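Side-chain contacts in ORF14 (Streptomyces clavuligerus, PDB 2WPX), which binds acetyl-CoA and probably acts as an acyltransferase of the tandem GNAT type in the clavulanic acid biosynthesis pathway: residues W62-R65 against V70-A73; P133-G138 against P324-V329; D167-G172 against A287-V292. All blocks are in the same frame, centred on the assembly; numbering follows the deposited sequence.

In the fold
From the N terminus, contact 1 comes first: it closes the tight hairpin of strands 57-66 and 69-79, with four residues between its segments. Contact 2 opens later, in the loop between strand 120-127 and helix 138-145, and closes only at strand 323-334, near the C terminus. Within that span lies contact 3, which joins the loop after strand 149-162 to helix 280-295. Contact 1 is therefore in series with both others, whereas contact 2 encloses contact 3. Contacts 1 and 3 lie on opposite sides of the chain's centre, their own centres about 42 Å apart. Contacts 2 and 3 each set an earlier loop against a later element, strand 323-334 and helix 280-295 respectively.

Contact 1: W62-R65 against V70-A73; sequences WVVR and VVGA
Trp62 meets the partner strand through its backbone, Trp62 O lying 3.3 Å from Ala73 CA in a CA-H...O contact, while its indole leads away from Val70-Ala73 to meet the His108 ring edge-to-face and give its NE1 hydrogen to Asp60. Val64 O takes two N-H groups from the partner strand: Val71 N reaches it at 2.7 Å, almost in line with the carbonyl bond, and Gly72 N adds a weak bond to the same oxygen. In return Val64 N bonds Gly72 O at 2.8 Å. On the face carrying Val63, Arg65, Val70 and Ala73, the Val63 and Val70 side chains cross at about a right angle, with Val63 CB 4.0 Å from Val70 CG1. The other face holds Val64, whose CG1 sits between backbone N and carbonyl carbon (chi1 69°) and lies 3.7 Å from Gly72 CA. Beyond Val64, Ile101 and Leu105 of helix 101-115 cover this face. Because Val71 and Gly72 are both set opposite Val64, the register slips by one residue: a classic beta bulge in an antiparallel hairpin, here within the GNAT acetyltransferase fold.

Contact 2: P133-G138 against P324-V329; sequences PAQDPG and PYDRWV. With ACO (acetyl coenzyme *a), chain C.
A classic beta bulge in strand 323-334, where Tyr325 and Asp326 are both set opposite His158, receives the loop that leads into helix 138-145 and the acetyl-CoA pocket. Strand 323-334 runs antiparallel between strands 120-127 and 149-162, so a strand from the end of the chain is inserted between two from its N-terminal half. Pro133 comes over one face of the Tyr325 ring: its CG lies 4.1 Å from the ring centroid and 28° off the normal, a CH-pi contact, and the two side chains cross at about a right angle. With Tyr325 CG anti to the backbone N (chi1 -163°), the ring is carried towards the loop. Arg37 adds a cation-pi contact to the same ring, and Asp326 OD1 lies in its plane at the edge. A water ties the backbones together, donating to Pro133 O at 2.9 Å and to Tyr325 O at 2.8 Å. Two residues on from Pro133, Gln135 bends at chi2 and sets the aliphatic part of its chain against the next strand residue, with Gln135 CG 3.9 Å from Asp326 CB. Asp326 OD2 is in turn hydrogen-bonded to His158 ND1, which ties the carboxylate to the neighbouring strand 149-162. At the far end of the loop Asp136 makes a capping bond to the incoming helix: Gly138 N meets Asp136 OD2 at 2.9 Å from above the carboxylate plane. The next atom of that helix start, Gly138 CA, lies 3.4 Å from N6A of the acetyl-CoA adenine.

Contact 3: D167-G172 against A287-V292; sequences DPLADG and ANLEYV
Leu169 pushes its CD1 methyl against helix 280-295, where it lies 3.8 Å from Glu290 CA and 3.9 Å from Leu289 CD2. Its second methyl, Leu169 CD2, lies alongside the aliphatic root of Glu290, 4.1 Å from Glu290 CB, so the fork of the leucine straddles that CB. Pro168 completes the apolar first shell: Pro168 CG touches Leu289 CD2 at 3.6 Å, and these two side chains cross at about a right angle. Leu289 CD2 thus touches both the proline ring and a leucine methyl.

The second shell fixes the loop that presents Pro168 and Leu169. Asp167 OD2 accepts from Leu169 N at 2.7 Å, an Asx turn in which the N-H approaches from above the carboxylate plane. Two type I turns overlap here, Asp167 to Ala170 and Leu169 to Gly172, the first closed by Ala170 N to Asp167 O at 3.1 Å and the second by Gly172 N to Leu169 O at 3.0 Å. On the helix, Glu290 CG stands anti to the backbone N (chi1 -176°) and the chain runs on extended, leaving CB to meet Leu169 while the carboxylate has a long, weak ion pair with Arg294.

This is structural packing away from the acetyl-CoA site, on a helix of the second GNAT family region of this tandem protein. Further out, Leu286 touches both Pro168 and Leu169, and Leu293 also touches Leu169. Another side of the helix packs Asn288 and Val292 on strand 247-256 and Val292 on Tyr236 of strand 234-242, so the helix lies between this loop and those strands.

Contact 1: W62-R65 against V70-A73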
loop_
_atom_site.group_PDB
_atom_site.type_symbol
_atom_site.label_atom_id
_atom_site.label_comp_id
_atom_site.label_asym_id
_atom_site.label_seq_id
_atom_site.Cartn_x
_atom_site.Cartn_y
_atom_site.Cartn_z
ATOM N N TRP A 62 19.024 0.831 -1.254
ATOM C CA TRP A 62 20.195 0.654 -2.088
ATOM C C TRP A 62 19.868 0.617 -3.577
ATOM O O TRP A 62 18.764 0.230 -3.991
ATOM C CB TRP A 62 20.817 -0.661 -1.717
ATOM C CG TRP A 62 21.380 -0.648 -0.340
ATOM C CD1 TRP A 62 20.703 -0.780 0.852
ATOM C CD2 TRP A 62 22.745 -0.498 -0.018
ATOM N NE1 TRP A 62 21.591 -0.737 1.907
ATOM C CE2 TRP A 62 22.854 -0.552 1.404
ATOM C CE3 TRP A 62 23.910 -0.353 -0.791
ATOM C CZ2 TRP A 62 24.077 -0.434 2.064
ATOM C CZ3 TRP A 62 25.126 -0.258 -0.138
ATOM C CH2 TRP A 62 25.199 -0.287 1.280
ATOM N N VAL A 63 20.837 1.011 -4.393
ATOM C CA VAL A 63 20.812 0.645 -5.793
ATOM C C VAL A 63 21.979 -0.242 -6.164
ATOM O O VAL A 63 22.983 -0.341 -5.434
ATOM C CB VAL A 63 20.746 1.881 -6.744
ATOM C CG1 VAL A 63 19.428 2.604 -6.594
ATOM C CG2 VAL A 63 21.947 2.794 -6.535
ATOM N N VAL A 64 21.867 -0.889 -7.322
ATOM C CA VAL A 64 23.013 -1.649 -7.823
ATOM C C VAL A 64 23.415 -1.115 -9.210
ATOM O O VAL A 64 22.560 -0.826 -10.049
ATOM C CB VAL A 64 22.817 -3.176 -7.761
ATOM C CG1 VAL A 64 21.760 -3.654 -8.747
ATOM C CG2 VAL A 64 24.169 -3.869 -7.986
ATOM N N ARG A 65 24.709 -0.921 -9.407
ATOM C CA ARG A 65 25.194 -0.370 -10.650
ATOM C C ARG A 65 26.036 -1.347 -11.461
ATOM O O ARG A 65 26.746 -2.226 -10.936
ATOM C CB ARG A 65 25.980 0.916 -10.384
ATOM C CG ARG A 65 25.096 2.001 -9.765
ATOM C CD ARG A 65 25.689 3.368 -9.963
ATOM N NE ARG A 65 27.031 3.404 -9.390
ATOM C CZ ARG A 65 27.521 4.430 -8.708
ATOM N NH1 ARG A 65 26.789 5.530 -8.475
ATOM N NH2 ARG A 65 28.736 4.333 -8.218
ATOM N N VAL A 70 22.694 2.441 -12.863
ATOM C CA VAL A 70 21.786 1.705 -11.991
ATOM C C VAL A 70 21.101 0.644 -12.822
ATOM O O VAL A 70 20.525 0.949 -13.874
ATOM C CB VAL A 70 20.746 2.636 -11.406
ATOM C CG1 VAL A 70 19.723 1.866 -10.630
ATOM C CG2 VAL A 70 21.426 3.636 -10.514
ATOM N N VAL A 71 21.154 -0.596 -12.362
ATOM C CA VAL A 71 20.441 -1.617 -13.052
ATOM C C VAL A 71 19.522 -2.353 -12.109
ATOM O O VAL A 71 18.874 -3.340 -12.506
ATOM C CB VAL A 71 21.413 -2.592 -13.778
ATOM C CG1 VAL A 71 22.062 -1.866 -14.959
ATOM C CG2 VAL A 71 22.457 -3.121 -12.823
ATOM N N GLY A 72 19.420 -1.884 -10.865
ATOM C CA GLY A 72 18.456 -2.482 -9.927
ATOM C C GLY A 72 18.458 -1.754 -8.606
ATOM O O GLY A 72 19.269 -0.864 -8.372
ATOM N N ALA A 73 17.541 -2.129 -7.730
ATOM C CA ALA A 73 17.339 -1.378 -6.506
ATOM C C ALA A 73 16.829 -2.348 -5.474
ATOM O O ALA A 73 16.080 -3.241 -5.794
ATOM C CB ALA A 73 16.327 -0.286 -6.744
#

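Contact 2: P133-G138 against P324-V329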
loop_
_atom_site.group_PDB
_atom_site.type_symbol
_atom_site.label_atom_id
_atom_site.label_comp_id
_atom_site.label_asym_id
_atom_site.label_seq_id
_atom_site.Cartn_x
_atom_site.Cartn_y
_atom_site.Cartn_z
ATOM N N PRO A 133 -7.096 -12.170 -14.682
ATOM C CA PRO A 133 -6.080 -12.072 -15.732
ATOM C C PRO A 133 -4.776 -12.696 -15.246
ATOM O O PRO A 133 -4.286 -12.441 -14.118
ATOM C CB PRO A 133 -5.931 -10.559 -15.957
ATOM C CG PRO A 133 -7.256 -9.989 -15.506
ATOM C CD PRO A 133 -7.665 -10.854 -14.338
ATOM N N ALA A 134 -4.261 -13.575 -16.092
ATOM C CA ALA A 134 -3.108 -14.367 -15.727
ATOM C C ALA A 134 -1.952 -13.406 -15.581
ATOM O O ALA A 134 -1.778 -12.483 -16.388
ATOM C CB ALA A 134 -2.807 -15.476 -16.788
ATOM N N GLN A 135 -1.181 -13.622 -14.532
ATOM C CA GLN A 135 -0.181 -12.642 -14.161
ATOM C C GLN A 135 1.233 -13.201 -14.458
ATOM O O GLN A 135 1.421 -14.415 -14.569
ATOM C CB GLN A 135 -0.359 -12.250 -12.675
ATOM C CG GLN A 135 -1.673 -11.531 -12.372
ATOM C CD GLN A 135 -1.789 -10.158 -13.064
ATOM O OE1 GLN A 135 -2.855 -9.761 -13.577
ATOM N NE2 GLN A 135 -0.714 -9.410 -13.025
ATOM N N ASP A 136 2.225 -12.327 -14.571
ATOM C CA ASP A 136 3.606 -12.806 -14.667
ATOM C C ASP A 136 4.018 -13.736 -13.499
ATOM O O ASP A 136 4.064 -13.329 -12.350
ATOM C CB ASP A 136 4.559 -11.626 -14.777
ATOM C CG ASP A 136 5.981 -12.037 -15.230
ATOM O OD1 ASP A 136 6.760 -11.104 -15.535
ATOM O OD2 ASP A 136 6.349 -13.248 -15.240
ATOM N N PRO A 137 4.353 -14.985 -13.799
ATOM C CA PRO A 137 4.741 -15.948 -12.753
ATOM C C PRO A 137 6.228 -15.795 -12.269
ATOM O O PRO A 137 6.665 -16.454 -11.311
ATOM C CB PRO A 137 4.474 -17.304 -13.428
ATOM C CG PRO A 137 4.806 -16.998 -14.914
ATOM C CD PRO A 137 4.303 -15.573 -15.143
ATOM N N GLY A 138 6.980 -14.906 -12.930
ATOM C CA GLY A 138 8.371 -14.574 -12.544
ATOM C C GLY A 138 8.627 -14.331 -11.067
ATOM O O GLY A 138 9.359 -15.075 -10.424
ATOM N N PRO A 324 -11.721 -7.667 -9.065
ATOM C CA PRO A 324 -10.453 -8.270 -8.647
ATOM C C PRO A 324 -9.556 -8.446 -9.866
ATOM O O PRO A 324 -9.963 -9.011 -10.866
ATOM C CB PRO A 324 -10.875 -9.624 -8.057
ATOM C CG PRO A 324 -12.342 -9.457 -7.752
ATOM C CD PRO A 324 -12.883 -8.528 -8.797
ATOM N N TYR A 325 -8.341 -7.939 -9.772
ATOM C CA TYR A 325 -7.414 -7.989 -10.876
ATOM C C TYR A 325 -6.193 -8.904 -10.636
ATOM O O TYR A 325 -5.897 -9.738 -11.472
ATOM C CB TYR A 325 -6.941 -6.592 -11.193
ATOM C CG TYR A 325 -6.333 -6.553 -12.538
ATOM C CD1 TYR A 325 -7.138 -6.438 -13.681
ATOM C CD2 TYR A 325 -4.956 -6.634 -12.699
ATOM C CE1 TYR A 325 -6.588 -6.408 -14.938
ATOM C CE2 TYR A 325 -4.393 -6.588 -13.958
ATOM C CZ TYR A 325 -5.216 -6.481 -15.072
ATOM O OH TYR A 325 -4.654 -6.433 -16.345
ATOM N N ASP A 326 -5.483 -8.740 -9.512
ATOM C CA ASP A 326 -4.363 -9.611 -9.182
ATOM C C ASP A 326 -4.295 -9.874 -7.668
ATOM O O ASP A 326 -5.085 -9.313 -6.886
ATOM C CB ASP A 326 -3.062 -9.059 -9.738
ATOM C CG ASP A 326 -2.811 -7.652 -9.273
ATOM O OD1 ASP A 326 -2.148 -6.869 -9.990
ATOM O OD2 ASP A 326 -3.304 -7.292 -8.184
ATOM N N ARG A 327 -3.348 -10.724 -7.262
ATOM C CA ARG A 327 -3.309 -11.265 -5.905
ATOM C C ARG A 327 -2.000 -10.852 -5.210
ATOM O O ARG A 327 -0.924 -10.889 -5.832
ATOM C CB ARG A 327 -3.387 -12.780 -5.955
ATOM C CG ARG A 327 -3.595 -13.433 -4.587
ATOM C CD ARG A 327 -3.883 -14.936 -4.697
ATOM N NE ARG A 327 -4.303 -15.538 -3.430
ATOM C CZ ARG A 327 -3.766 -16.636 -2.897
ATOM N NH1 ARG A 327 -2.779 -17.278 -3.520
ATOM N NH2 ARG A 327 -4.217 -17.112 -1.742
ATOM N N TRP A 328 -2.088 -10.454 -3.935
ATOM C CA TRP A 328 -0.916 -9.969 -3.204
ATOM C C TRP A 328 -0.507 -11.014 -2.187
ATOM O O TRP A 328 -1.116 -11.077 -1.136
ATOM C CB TRP A 328 -1.259 -8.652 -2.479
ATOM C CG TRP A 328 -1.224 -7.488 -3.359
ATOM C CD1 TRP A 328 -0.990 -7.494 -4.693
ATOM C CD2 TRP A 328 -1.468 -6.111 -2.993
ATOM N NE1 TRP A 328 -1.045 -6.202 -5.191
ATOM C CE2 TRP A 328 -1.305 -5.334 -4.165
ATOM C CE3 TRP A 328 -1.789 -5.457 -1.786
ATOM C CZ2 TRP A 328 -1.462 -3.905 -4.170
ATOM C CZ3 TRP A 328 -1.923 -4.034 -1.791
ATOM C CH2 TRP A 328 -1.749 -3.285 -2.961
ATOM N N VAL A 329 0.484 -11.852 -2.504
ATOM C CA VAL A 329 0.780 -13.043 -1.714
ATOM C C VAL A 329 1.999 -12.822 -0.785
ATOM O O VAL A 329 3.039 -12.310 -1.232
ATOM C CB VAL A 329 1.060 -14.277 -2.602
ATOM C CG1 VAL A 329 1.119 -15.523 -1.734
ATOM C CG2 VAL A 329 0.063 -14.417 -3.685
HETATM N N1A ACO C . 10.339 -16.832 -14.956
HETATM C C2A ACO C . 10.692 -17.979 -14.393
HETATM N N3A ACO C . 11.683 -18.105 -13.490
HETATM C C4A ACO C . 12.349 -17.021 -13.089
HETATM C C5A ACO C . 11.993 -15.805 -13.648
HETATM C C6A ACO C . 10.980 -15.717 -14.591
HETATM N N6A ACO C . 10.652 -14.537 -15.110
HETATM N N7A ACO C . 12.791 -14.876 -13.129
HETATM C C8A ACO C . 13.578 -15.470 -12.236
HETATM N N9A ACO C . 13.323 -16.759 -12.217
HETATM C C1B ACO C . 14.085 -17.651 -11.318
HETATM C C2B ACO C . 15.062 -18.617 -11.991
HETATM O O2B ACO C . 15.337 -19.664 -11.068
HETATM C C3B ACO C . 16.275 -17.760 -12.095
HETATM O O3B ACO C . 17.476 -18.502 -12.022
HETATM P P3B ACO C . 18.171 -18.908 -13.403
HETATM O O7A ACO C . 19.621 -19.660 -13.348
HETATM O O8A ACO C . 17.181 -19.132 -14.572
HETATM O O9A ACO C . 17.635 -20.274 -13.072
HETATM C C4B ACO C . 16.302 -17.015 -10.750
HETATM O O4B ACO C . 14.913 -16.838 -10.373
HETATM C C5B ACO C . 17.012 -15.916 -11.572
HETATM O O5B ACO C . 17.032 -14.803 -10.917
HETATM P P1A ACO C . 17.908 -13.656 -11.386
HETATM O O1A ACO C . 18.786 -13.265 -10.105
HETATM O O2A ACO C . 18.669 -13.790 -12.700
HETATM O O3A ACO C . 16.714 -12.728 -11.782
HETATM P P2A ACO C . 16.384 -11.229 -12.090
HETATM O O4A ACO C . 15.804 -11.320 -13.545
HETATM O O5A ACO C . 17.522 -10.275 -12.062
HETATM O O6A ACO C . 15.075 -11.054 -11.096
HETATM C CBP ACO C . 12.775 -10.382 -10.674
HETATM C CCP ACO C . 14.245 -9.927 -10.774
HETATM C CDP ACO C . 13.247 -11.809 -10.890
HETATM C CEP ACO C . 12.775 -9.899 -9.269
HETATM C CAP ACO C . 12.476 -9.438 -11.868
HETATM O OAP ACO C . 11.478 -10.059 -12.613
HETATM C C9P ACO C . 11.869 -8.102 -11.387
HETATM O O9P ACO C . 12.589 -7.156 -11.099
HETATM N N8P ACO C . 10.546 -7.984 -11.516
HETATM C C7P ACO C . 9.809 -6.782 -11.083
HETATM C C6P ACO C . 10.068 -6.673 -9.586
HETATM C C5P ACO C . 9.499 -7.806 -8.747
HETATM O O5P ACO C . 8.434 -8.348 -9.003
HETATM N N4P ACO C . 10.220 -8.122 -7.716
HETATM C C3P ACO C . 9.707 -9.040 -6.720
HETATM C C2P ACO C . 10.584 -10.263 -6.576
HETATM S S1P ACO C . 9.705 -11.181 -5.290
HETATM C C ACO C . 10.805 -10.949 -4.002
HETATM O O ACO C . 11.635 -10.043 -4.092
HETATM C CH3 ACO C . 10.711 -11.931 -2.833
HETATM O O HOH W 1 -5.192 -12.444 -11.395
#

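Contact 3: D167-G172 against A287-V292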
loop_
_atom_site.group_PDB
_atom_site.type_symbol
_atom_site.label_atom_id
_atom_site.label_comp_id
_atom_site.label_asym_id
_atom_site.label_seq_id
_atom_site.Cartn_x
_atom_site.Cartn_y
_atom_site.Cartn_z
ATOM N N ASP A 167 -20.278 3.394 -13.395
ATOM C CA ASP A 167 -20.389 4.543 -12.485
ATOM C C ASP A 167 -21.126 4.220 -11.180
ATOM O O ASP A 167 -22.328 4.160 -11.169
ATOM C CB ASP A 167 -21.059 5.712 -13.217
ATOM C CG ASP A 167 -21.318 6.892 -12.303
ATOM O OD1 ASP A 167 -22.117 7.732 -12.758
ATOM O OD2 ASP A 167 -20.785 6.961 -11.148
ATOM N N PRO A 168 -20.407 3.997 -10.070
ATOM C CA PRO A 168 -21.198 3.594 -8.903
ATOM C C PRO A 168 -22.097 4.712 -8.382
ATOM O O PRO A 168 -22.948 4.496 -7.508
ATOM C CB PRO A 168 -20.145 3.247 -7.858
ATOM C CG PRO A 168 -18.949 3.996 -8.259
ATOM C CD PRO A 168 -18.990 4.185 -9.752
ATOM N N LEU A 169 -21.914 5.919 -8.878
ATOM C CA LEU A 169 -22.690 6.980 -8.283
ATOM C C LEU A 169 -23.831 7.358 -9.252
ATOM O O LEU A 169 -24.472 8.364 -9.096
ATOM C CB LEU A 169 -21.774 8.154 -7.906
ATOM C CG LEU A 169 -20.927 8.061 -6.622
ATOM C CD1 LEU A 169 -19.688 8.984 -6.728
ATOM C CD2 LEU A 169 -21.775 8.531 -5.466
ATOM N N ALA A 170 -24.086 6.516 -10.253
ATOM C CA ALA A 170 -25.168 6.854 -11.207
ATOM C C ALA A 170 -26.536 6.996 -10.507
ATOM O O ALA A 170 -27.335 7.758 -10.976
ATOM C CB ALA A 170 -25.269 5.840 -12.385
ATOM N N ASP A 171 -26.795 6.272 -9.406
ATOM C CA ASP A 171 -28.043 6.469 -8.618
ATOM C C ASP A 171 -27.776 7.239 -7.332
ATOM O O ASP A 171 -28.340 6.905 -6.298
ATOM C CB ASP A 171 -28.717 5.129 -8.250
ATOM C CG ASP A 171 -29.166 4.359 -9.485
ATOM O OD1 ASP A 171 -29.777 5.013 -10.375
ATOM O OD2 ASP A 171 -28.887 3.130 -9.584
ATOM N N GLY A 172 -26.882 8.218 -7.384
ATOM C CA GLY A 172 -26.604 9.084 -6.237
ATOM C C GLY A 172 -26.059 8.358 -5.029
ATOM O O GLY A 172 -25.658 7.219 -5.109
ATOM N N ALA A 287 -20.299 7.948 -0.402
ATOM C CA ALA A 287 -20.196 9.359 -0.005
ATOM C C ALA A 287 -18.750 9.839 -0.136
ATOM O O ALA A 287 -18.520 10.938 -0.620
ATOM C CB ALA A 287 -20.721 9.588 1.484
ATOM N N ASN A 288 -17.778 9.036 0.307
ATOM C CA ASN A 288 -16.362 9.445 0.159
ATOM C C ASN A 288 -15.907 9.555 -1.304
ATOM O O ASN A 288 -15.108 10.417 -1.634
ATOM C CB ASN A 288 -15.414 8.508 0.898
ATOM C CG ASN A 288 -14.159 9.236 1.429
ATOM O OD1 ASN A 288 -13.046 8.683 1.394
ATOM N ND2 ASN A 288 -14.337 10.472 1.926
ATOM N N LEU A 289 -16.391 8.669 -2.168
ATOM C CA LEU A 289 -16.035 8.771 -3.571
ATOM C C LEU A 289 -16.597 10.077 -4.143
ATOM O O LEU A 289 -15.936 10.801 -4.865
ATOM C CB LEU A 289 -16.511 7.563 -4.368
ATOM C CG LEU A 289 -16.112 7.534 -5.870
ATOM C CD1 LEU A 289 -14.639 7.408 -5.999
ATOM C CD2 LEU A 289 -16.804 6.425 -6.687
ATOM N N GLU A 290 -17.812 10.414 -3.784
ATOM C CA GLU A 290 -18.372 11.593 -4.354
ATOM C C GLU A 290 -17.552 12.799 -3.914
ATOM O O GLU A 290 -17.399 13.779 -4.667
ATOM C CB GLU A 290 -19.804 11.741 -3.894
ATOM C CG GLU A 290 -20.521 12.908 -4.515
ATOM C CD GLU A 290 -21.872 13.130 -3.823
ATOM O OE1 GLU A 290 -21.941 13.202 -2.584
ATOM O OE2 GLU A 290 -22.877 13.196 -4.518
ATOM N N TYR A 291 -17.085 12.733 -2.670
ATOM C CA TYR A 291 -16.340 13.780 -2.057
ATOM C C TYR A 291 -14.965 13.915 -2.789
ATOM O O TYR A 291 -14.573 15.004 -3.174
ATOM C CB TYR A 291 -16.243 13.493 -0.559
ATOM C CG TYR A 291 -15.307 14.402 0.188
ATOM C CD1 TYR A 291 -15.211 15.750 -0.113
ATOM C CD2 TYR A 291 -14.495 13.912 1.183
ATOM C CE1 TYR A 291 -14.337 16.589 0.610
ATOM C CE2 TYR A 291 -13.654 14.718 1.882
ATOM C CZ TYR A 291 -13.572 16.039 1.601
ATOM O OH TYR A 291 -12.701 16.806 2.325
ATOM N N VAL A 292 -14.296 12.819 -3.073
ATOM C CA VAL A 292 -13.110 12.820 -3.988
ATOM C C VAL A 292 -13.347 13.447 -5.379
ATOM O O VAL A 292 -12.639 14.390 -5.788
ATOM C CB VAL A 292 -12.553 11.394 -4.148
ATOM C CG1 VAL A 292 -11.420 11.306 -5.193
ATOM C CG2 VAL A 292 -12.099 10.922 -2.821
#